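MmeI (PDB 5HR4) recognises a specific DNA sequence as a Type IIL restriction-modification enzyme, joining DNA cleavage with methylation, probably of adenine, in one protein. Local coordinates at a contact of chain A with DNA. Numbering follows the deposited sequence.

Contact 1: a contact of chain A with DNA. Residues 678-680, 684, 752, 774. With nucleotides of chain B.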
loop_
_atom_site.group_PDB
_atom_site.type_symbol
_atom_site.label_atom_id
_atom_site.label_comp_id
_atom_site.label_asym_id
_atom_site.label_seq_id
_atom_site.Cartn_x
_atom_site.Cartn_y
_atom_site.Cartn_z
ATOM N N GLY A 678 -28.988 -5.573 -0.259
ATOM C CA GLY A 678 -27.729 -4.860 -0.287
ATOM C C GLY A 678 -27.368 -4.444 -1.701
ATOM O O GLY A 678 -28.152 -4.579 -2.641
ATOM N N GLY A 679 -26.157 -3.903 -1.843
ATOM C CA GLY A 679 -25.662 -3.576 -3.169
ATOM C C GLY A 679 -25.574 -4.802 -4.054
ATOM O O GLY A 679 -26.091 -4.816 -5.180
ATOM N N ASP A 680 -24.963 -5.871 -3.532
ATOM C CA ASP A 680 -24.820 -7.112 -4.293
ATOM C C ASP A 680 -26.169 -7.715 -4.706
ATOM O O ASP A 680 -26.323 -8.172 -5.846
ATOM C CB ASP A 680 -24.028 -8.120 -3.475
ATOM C CG ASP A 680 -24.005 -9.467 -4.108
ATOM O OD1 ASP A 680 -23.924 -9.519 -5.352
ATOM O OD2 ASP A 680 -24.085 -10.468 -3.362
ATOM N N ASN A 684 -27.430 -7.552 -8.742
ATOM C CA ASN A 684 -27.430 -8.883 -9.328
ATOM C C ASN A 684 -28.779 -9.568 -9.246
ATOM O O ASN A 684 -28.870 -10.776 -9.510
ATOM C CB ASN A 684 -26.380 -9.750 -8.655
ATOM C CG ASN A 684 -25.022 -9.252 -8.919
ATOM O OD1 ASN A 684 -24.709 -8.905 -10.060
ATOM N ND2 ASN A 684 -24.202 -9.141 -7.872
ATOM N N THR A 752 -20.825 0.079 -3.166
ATOM C CA THR A 752 -19.536 -0.408 -3.650
ATOM C C THR A 752 -19.777 -1.289 -4.867
ATOM O O THR A 752 -20.493 -2.291 -4.762
ATOM C CB THR A 752 -18.831 -1.184 -2.539
ATOM O OG1 THR A 752 -18.750 -0.345 -1.381
ATOM C CG2 THR A 752 -17.443 -1.622 -2.935
ATOM N N ALA A 774 -25.061 -1.203 2.780
ATOM C CA ALA A 774 -24.291 -1.264 1.544
ATOM C C ALA A 774 -24.921 -0.469 0.427
ATOM O O ALA A 774 -24.599 -0.713 -0.735
ATOM C CB ALA A 774 -24.118 -2.716 1.088
ATOM P P DG B 6 -20.560 -5.936 -8.191
ATOM O OP1 DG B 6 -21.335 -7.119 -8.630
ATOM O OP2 DG B 6 -20.571 -4.677 -8.991
ATOM O "O5'" DG B 6 -20.853 -5.471 -6.672
ATOM C "C5'" DG B 6 -21.758 -6.142 -5.870
ATOM C "C4'" DG B 6 -21.165 -6.448 -4.501
ATOM O "O4'" DG B 6 -19.771 -6.785 -4.592
ATOM C "C3'" DG B 6 -21.285 -5.363 -3.433
ATOM O "O3'" DG B 6 -21.757 -5.998 -2.303
ATOM C "C2'" DG B 6 -19.851 -4.904 -3.220
ATOM C "C1'" DG B 6 -19.072 -6.173 -3.530
ATOM N N9 DG B 6 -17.737 -5.915 -4.030
ATOM C C8 DG B 6 -17.425 -5.511 -5.307
ATOM N N7 DG B 6 -16.153 -5.370 -5.504
ATOM C C5 DG B 6 -15.574 -5.703 -4.286
ATOM C C6 DG B 6 -14.218 -5.740 -3.913
ATOM O O6 DG B 6 -13.234 -5.468 -4.600
ATOM N N1 DG B 6 -14.051 -6.127 -2.591
ATOM C C2 DG B 6 -15.074 -6.453 -1.732
ATOM N N2 DG B 6 -14.708 -6.811 -0.494
ATOM N N3 DG B 6 -16.363 -6.429 -2.070
ATOM C C4 DG B 6 -16.537 -6.040 -3.360
ATOM P P DT B 7 -22.275 -5.213 -1.012
ATOM O OP1 DT B 7 -23.750 -5.255 -1.067
ATOM O OP2 DT B 7 -21.598 -3.910 -0.833
ATOM O "O5'" DT B 7 -21.804 -6.214 0.108
ATOM C "C5'" DT B 7 -22.007 -7.599 -0.123
ATOM C "C4'" DT B 7 -21.794 -8.401 1.147
ATOM O "O4'" DT B 7 -20.399 -8.332 1.526
ATOM C "C3'" DT B 7 -22.566 -7.929 2.385
ATOM O "O3'" DT B 7 -22.741 -9.040 3.223
ATOM C "C2'" DT B 7 -21.579 -6.942 2.983
ATOM C "C1'" DT B 7 -20.289 -7.725 2.794
ATOM N N1 DT B 7 -19.092 -6.909 2.768
ATOM C C2 DT B 7 -18.085 -7.172 3.668
ATOM O O2 DT B 7 -18.161 -8.044 4.513
ATOM N N3 DT B 7 -16.982 -6.372 3.541
ATOM C C4 DT B 7 -16.791 -5.369 2.611
ATOM O O4 DT B 7 -15.767 -4.700 2.571
ATOM C C5 DT B 7 -17.887 -5.164 1.683
ATOM C C7 DT B 7 -17.799 -4.108 0.636
ATOM C C6 DT B 7 -18.969 -5.939 1.803
HETATM O O HOH W 1 -22.987 -1.963 -2.089
#
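The carboxylate of Asp680 and the carboxamide of Asn684 meet tip to tip next to base-paired DG6, Asp680 with CB on the sugar and Asn684 with ND2 toward the phosphate oxygen OP1. This is a phosphate-binding helix start in the target recognition domain of MmeI. Asn684 ND2 donates to Asp680 OD1 at 2.6 Å, and the oxygen lies in the amide plane. The amide approaches OD1 nearly along its C-O axis. Asp680 CG is anti to the backbone N (chi1 172°), which turns the carboxylate toward Asn684 and leaves CB against the DNA. Asp680 CB packs 3.5 Å from the deoxyribose C4' of DG6 and touches C5' of DT7 more loosely. An alanine here would probably leave the Asn684 amide without its carboxylate mate and freer to turn.

The phosphate of DT7, an unpaired nucleotide, sits at the N-terminal end of helix 679-683. Asp680 N gives OP1 of DT7 a fairly straight hydrogen bond of 2.8 Å, with 163° at the hydrogen. Gly679 N lies nearby, but its N-H points elsewhere. The helix end would probably add a favourable dipole for the phosphate charge. Ala774 CB rests 3.4 Å from OP1 of DT7. A water binds OP2 of DT7 at 2.7 Å and links it to Thr752 N. Thr752 CB lies alongside the DG6 sugar, 3.9 Å from C2' of DG6.

Contact 2: a contact of chain A with DNA. Residues 645-649, 717. With nucleotides of chain B.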
loop_
_atom_site.group_PDB
_atom_site.type_symbol
_atom_site.label_atom_id
_atom_site.label_comp_id
_atom_site.label_asym_id
_atom_site.label_seq_id
_atom_site.Cartn_x
_atom_site.Cartn_y
_atom_site.Cartn_z
ATOM N N LYS A 645 -28.198 -0.532 8.961
ATOM C CA LYS A 645 -27.031 -1.329 9.323
ATOM C C LYS A 645 -27.407 -2.309 10.422
ATOM O O LYS A 645 -27.829 -1.883 11.509
ATOM C CB LYS A 645 -25.898 -0.412 9.783
ATOM C CG LYS A 645 -24.708 -1.092 10.392
ATOM C CD LYS A 645 -23.580 -0.077 10.631
ATOM C CE LYS A 645 -22.525 -0.660 11.589
ATOM N NZ LYS A 645 -21.368 0.226 11.908
ATOM N N PRO A 646 -27.286 -3.614 10.192
ATOM C CA PRO A 646 -27.882 -4.587 11.127
ATOM C C PRO A 646 -27.036 -4.915 12.354
ATOM O O PRO A 646 -27.583 -5.106 13.451
ATOM C CB PRO A 646 -28.060 -5.829 10.248
ATOM C CG PRO A 646 -26.954 -5.695 9.214
ATOM C CD PRO A 646 -26.935 -4.225 8.898
ATOM N N THR A 647 -25.720 -5.000 12.167
ATOM C CA THR A 647 -24.783 -5.531 13.160
ATOM C C THR A 647 -25.354 -6.751 13.871
ATOM O O THR A 647 -25.610 -6.732 15.072
ATOM C CB THR A 647 -24.390 -4.474 14.185
ATOM O OG1 THR A 647 -24.089 -3.238 13.522
ATOM C CG2 THR A 647 -23.153 -4.933 14.938
ATOM N N ASP A 648 -25.559 -7.833 13.116
ATOM C CA ASP A 648 -26.300 -8.966 13.662
ATOM C C ASP A 648 -25.587 -10.301 13.508
ATOM O O ASP A 648 -26.176 -11.338 13.816
ATOM C CB ASP A 648 -27.688 -9.060 13.020
ATOM C CG ASP A 648 -27.642 -9.575 11.580
ATOM O OD1 ASP A 648 -26.559 -9.501 10.943
ATOM O OD2 ASP A 648 -28.702 -10.048 11.095
ATOM N N ASP A 649 -24.351 -10.311 13.039
ATOM C CA ASP A 649 -23.671 -11.556 12.684
ATOM C C ASP A 649 -24.551 -12.464 11.816
ATOM O O ASP A 649 -24.421 -13.696 11.857
ATOM C CB ASP A 649 -23.197 -12.297 13.934
ATOM C CG ASP A 649 -22.126 -13.310 13.619
ATOM O OD1 ASP A 649 -21.052 -12.902 13.124
ATOM O OD2 ASP A 649 -22.353 -14.509 13.864
ATOM N N PHE A 717 -23.742 -11.731 20.449
ATOM C CA PHE A 717 -22.717 -11.237 19.541
ATOM C C PHE A 717 -22.448 -9.769 19.815
ATOM O O PHE A 717 -21.284 -9.344 19.896
ATOM C CB PHE A 717 -23.138 -11.459 18.081
ATOM C CG PHE A 717 -22.317 -10.681 17.077
ATOM C CD1 PHE A 717 -21.149 -11.220 16.539
ATOM C CD2 PHE A 717 -22.707 -9.404 16.676
ATOM C CE1 PHE A 717 -20.368 -10.489 15.601
ATOM C CE2 PHE A 717 -21.944 -8.672 15.748
ATOM C CZ PHE A 717 -20.771 -9.219 15.214
ATOM P P DG B 9 -22.216 -7.733 10.726
ATOM O OP1 DG B 9 -22.162 -9.011 11.454
ATOM O OP2 DG B 9 -23.454 -7.003 10.371
ATOM O "O5'" DG B 9 -21.252 -6.690 11.445
ATOM C "C5'" DG B 9 -20.037 -7.130 11.955
ATOM C "C4'" DG B 9 -19.135 -5.958 12.231
ATOM O "O4'" DG B 9 -18.985 -5.144 11.033
ATOM C "C3'" DG B 9 -19.638 -4.994 13.297
ATOM O "O3'" DG B 9 -18.519 -4.447 13.924
ATOM C "C2'" DG B 9 -20.334 -3.937 12.463
ATOM C "C1'" DG B 9 -19.300 -3.817 11.373
ATOM N N9 DG B 9 -19.758 -3.114 10.201
ATOM C C8 DG B 9 -21.034 -3.068 9.679
ATOM N N7 DG B 9 -21.127 -2.321 8.630
ATOM C C5 DG B 9 -19.819 -1.853 8.438
ATOM C C6 DG B 9 -19.272 -1.004 7.444
ATOM O O6 DG B 9 -19.846 -0.463 6.496
ATOM N N1 DG B 9 -17.911 -0.792 7.648
ATOM C C2 DG B 9 -17.173 -1.347 8.664
ATOM N N2 DG B 9 -15.874 -1.052 8.706
ATOM N N3 DG B 9 -17.670 -2.131 9.576
ATOM C C4 DG B 9 -18.986 -2.342 9.404
HETATM O O HOH W 2 -23.955 -4.604 10.288
#
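Asp649 and Phe717 of the target recognition domain meet the 5' phosphate side of DG9, a base-paired deoxyguanosine. Asp649 N makes a weak backbone hydrogen bond to the phosphate oxygen OP1 of DG9 at 3.0 Å, with a bent angle of 126° at the hydrogen. The CB of Asp649 also lies over one face of the Phe717 ring, toward its rim. Phe717 comes from helix 705-719, and its CG is anti to the backbone N (chi1 166°). This sends the ring tip, CZ of Phe717, to within 3.9 Å of C5' of DG9.

The other phosphate oxygen, OP2, is reached through water. Thr647 N contacts this water at 2.6 Å, and the water contacts OP2 of DG9 at 2.5 Å. Thr647 CA also lies close to OP2. Further along, the methyl CG2 of Thr647 packs alongside the deoxyribose, 3.9 Å from C3' of DG9.

At the base, Lys645 runs out as an extended chain. Its CE sits over the face of the five-membered guanine ring in a CH-pi contact. The same CE of Lys645 is 3.4 Å from C8 of DG9. The terminal amine nitrogen NZ of Lys645 lies 4.0 Å from C8 of DG9.

Contact 3: a contact of chain A with DNA. Residues 683-684, 752-754, 757. With nucleotides of chain B.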
loop_
_atom_site.group_PDB
_atom_site.type_symbol
_atom_site.label_atom_id
_atom_site.label_comp_id
_atom_site.label_asym_id
_atom_site.label_seq_id
_atom_site.Cartn_x
_atom_site.Cartn_y
_atom_site.Cartn_z
ATOM N N ILE A 683 -27.835 -5.060 -7.523
ATOM C CA ILE A 683 -27.131 -5.123 -8.799
ATOM C C ILE A 683 -27.372 -6.459 -9.497
ATOM O O ILE A 683 -27.510 -6.513 -10.727
ATOM C CB ILE A 683 -25.629 -4.865 -8.573
ATOM C CG1 ILE A 683 -25.380 -3.367 -8.422
ATOM C CG2 ILE A 683 -24.807 -5.445 -9.696
ATOM C CD1 ILE A 683 -24.106 -3.025 -7.718
ATOM N N ASN A 684 -27.430 -7.552 -8.742
ATOM C CA ASN A 684 -27.430 -8.883 -9.328
ATOM C C ASN A 684 -28.779 -9.568 -9.246
ATOM O O ASN A 684 -28.870 -10.776 -9.510
ATOM C CB ASN A 684 -26.380 -9.750 -8.655
ATOM C CG ASN A 684 -25.022 -9.252 -8.919
ATOM O OD1 ASN A 684 -24.709 -8.905 -10.060
ATOM N ND2 ASN A 684 -24.202 -9.141 -7.872
ATOM N N THR A 752 -20.825 0.079 -3.166
ATOM C CA THR A 752 -19.536 -0.408 -3.650
ATOM C C THR A 752 -19.777 -1.289 -4.867
ATOM O O THR A 752 -20.493 -2.291 -4.762
ATOM C CB THR A 752 -18.831 -1.184 -2.539
ATOM O OG1 THR A 752 -18.750 -0.345 -1.381
ATOM C CG2 THR A 752 -17.443 -1.622 -2.935
ATOM N N SER A 753 -19.183 -0.929 -6.014
ATOM C CA SER A 753 -19.574 -1.549 -7.284
ATOM C C SER A 753 -18.520 -1.298 -8.356
ATOM O O SER A 753 -17.762 -0.325 -8.297
ATOM C CB SER A 753 -20.927 -1.035 -7.769
ATOM O OG SER A 753 -20.883 0.368 -7.974
ATOM N N SER A 754 -18.537 -2.167 -9.373
ATOM C CA SER A 754 -17.420 -2.332 -10.306
ATOM C C SER A 754 -17.082 -1.054 -11.070
ATOM O O SER A 754 -17.957 -0.388 -11.622
ATOM C CB SER A 754 -17.747 -3.452 -11.299
ATOM O OG SER A 754 -16.641 -3.725 -12.147
ATOM N N ARG A 757 -18.097 -0.311 -15.100
ATOM C CA ARG A 757 -19.355 0.218 -15.600
ATOM C C ARG A 757 -19.236 1.718 -15.810
ATOM O O ARG A 757 -18.514 2.406 -15.090
ATOM C CB ARG A 757 -20.504 -0.080 -14.628
ATOM C CG ARG A 757 -20.664 -1.555 -14.331
ATOM C CD ARG A 757 -22.037 -1.920 -13.800
ATOM N NE ARG A 757 -21.996 -3.288 -13.307
ATOM C CZ ARG A 757 -21.827 -3.612 -12.032
ATOM N NH1 ARG A 757 -21.712 -2.654 -11.117
ATOM N NH2 ARG A 757 -21.768 -4.887 -11.674
ATOM P P DT B 5 -17.071 -8.307 -13.047
ATOM O OP1 DT B 5 -18.222 -8.485 -13.958
ATOM O OP2 DT B 5 -15.966 -7.380 -13.397
ATOM O "O5'" DT B 5 -17.632 -7.869 -11.602
ATOM C "C5'" DT B 5 -18.150 -8.875 -10.682
ATOM C "C4'" DT B 5 -18.339 -8.298 -9.290
ATOM O "O4'" DT B 5 -17.224 -8.679 -8.436
ATOM C "C3'" DT B 5 -18.358 -6.778 -9.222
ATOM O "O3'" DT B 5 -19.045 -6.425 -8.104
ATOM C "C2'" DT B 5 -16.885 -6.472 -8.999
ATOM C "C1'" DT B 5 -16.650 -7.495 -7.929
ATOM N N1 DT B 5 -15.222 -7.717 -7.531
ATOM C C2 DT B 5 -14.987 -8.272 -6.296
ATOM O O2 DT B 5 -15.877 -8.603 -5.547
ATOM N N3 DT B 5 -13.684 -8.425 -5.965
ATOM C C4 DT B 5 -12.586 -8.082 -6.718
ATOM O O4 DT B 5 -11.446 -8.285 -6.309
ATOM C C5 DT B 5 -12.881 -7.488 -8.027
ATOM C C7 DT B 5 -11.756 -7.078 -8.964
ATOM C C6 DT B 5 -14.185 -7.324 -8.355
ATOM P P DG B 6 -20.560 -5.936 -8.191
ATOM O OP1 DG B 6 -21.335 -7.119 -8.630
ATOM O OP2 DG B 6 -20.571 -4.677 -8.991
ATOM O "O5'" DG B 6 -20.853 -5.471 -6.672
ATOM C "C5'" DG B 6 -21.758 -6.142 -5.870
ATOM C "C4'" DG B 6 -21.165 -6.448 -4.501
ATOM O "O4'" DG B 6 -19.771 -6.785 -4.592
ATOM C "C3'" DG B 6 -21.285 -5.363 -3.433
ATOM O "O3'" DG B 6 -21.757 -5.998 -2.303
ATOM C "C2'" DG B 6 -19.851 -4.904 -3.220
ATOM C "C1'" DG B 6 -19.072 -6.173 -3.530
ATOM N N9 DG B 6 -17.737 -5.915 -4.030
ATOM C C8 DG B 6 -17.425 -5.511 -5.307
ATOM N N7 DG B 6 -16.153 -5.370 -5.504
ATOM C C5 DG B 6 -15.574 -5.703 -4.286
ATOM C C6 DG B 6 -14.218 -5.740 -3.913
ATOM O O6 DG B 6 -13.234 -5.468 -4.600
ATOM N N1 DG B 6 -14.051 -6.127 -2.591
ATOM C C2 DG B 6 -15.074 -6.453 -1.732
ATOM N N2 DG B 6 -14.708 -6.811 -0.494
ATOM N N3 DG B 6 -16.363 -6.429 -2.070
ATOM C C4 DG B 6 -16.537 -6.040 -3.360
#
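The backbone of strand 752-753 is extended at Ser753 (phi/psi -163/158°) and hands on to the loop at Ser754, whose N donates to OP2 of DG6 at 3.3 Å. Arg757 approaches the same oxygen end-on with both terminal nitrogens. NH2 of Arg757 forms a salt bridge with OP2 of DG6 at 2.9 Å, and NH1 donates to it as well. OP2 lies somewhat out of the guanidinium plane, so the grip is slightly tilted. OP2 accepts from Ser754 N and from Arg757 NH1 and NH2. The guanidinium is likely to offset the phosphate charge, and the Ser754 amide adds a neutral bond.

The Arg757 chain is extended from CG to NE, which carries the guanidinium up to the phosphate. Ser754 CB lies over one face of this group, toward the rim. Ser753 CB and OP1 of DG6 lie at its edge. Ser754 also packs its CB 3.9 Å from C2' of DT5, which joins the contact to the preceding sugar. Its OG is anti to the backbone N (chi1 -175°) and comes near the DT5 phosphate.

Ile683 skirts the DG6 phosphate: its CG2 is 4.0 Å from OP1 of DG6, and its CD1 is near OP2.

Contact 1 and contact 3 lie side by side, with C-alpha centres about 7 Å apart. They share Asn684 and Thr752, and both draw on helix 679-683 and strand 752-753. Together they follow consecutive backbone positions of chain B, from DT5 to DT7. Contact 2 stands apart: its C-alpha centre is about 17 Å from that of contact 1 and 23 Å from that of contact 3. It uses the 645-649 loop and helix 705-719, two nucleotides beyond DT7. All three fall within the target recognition region of one MmeI chain. Their spread suggests this region holds one strand at several points, which would help set its register.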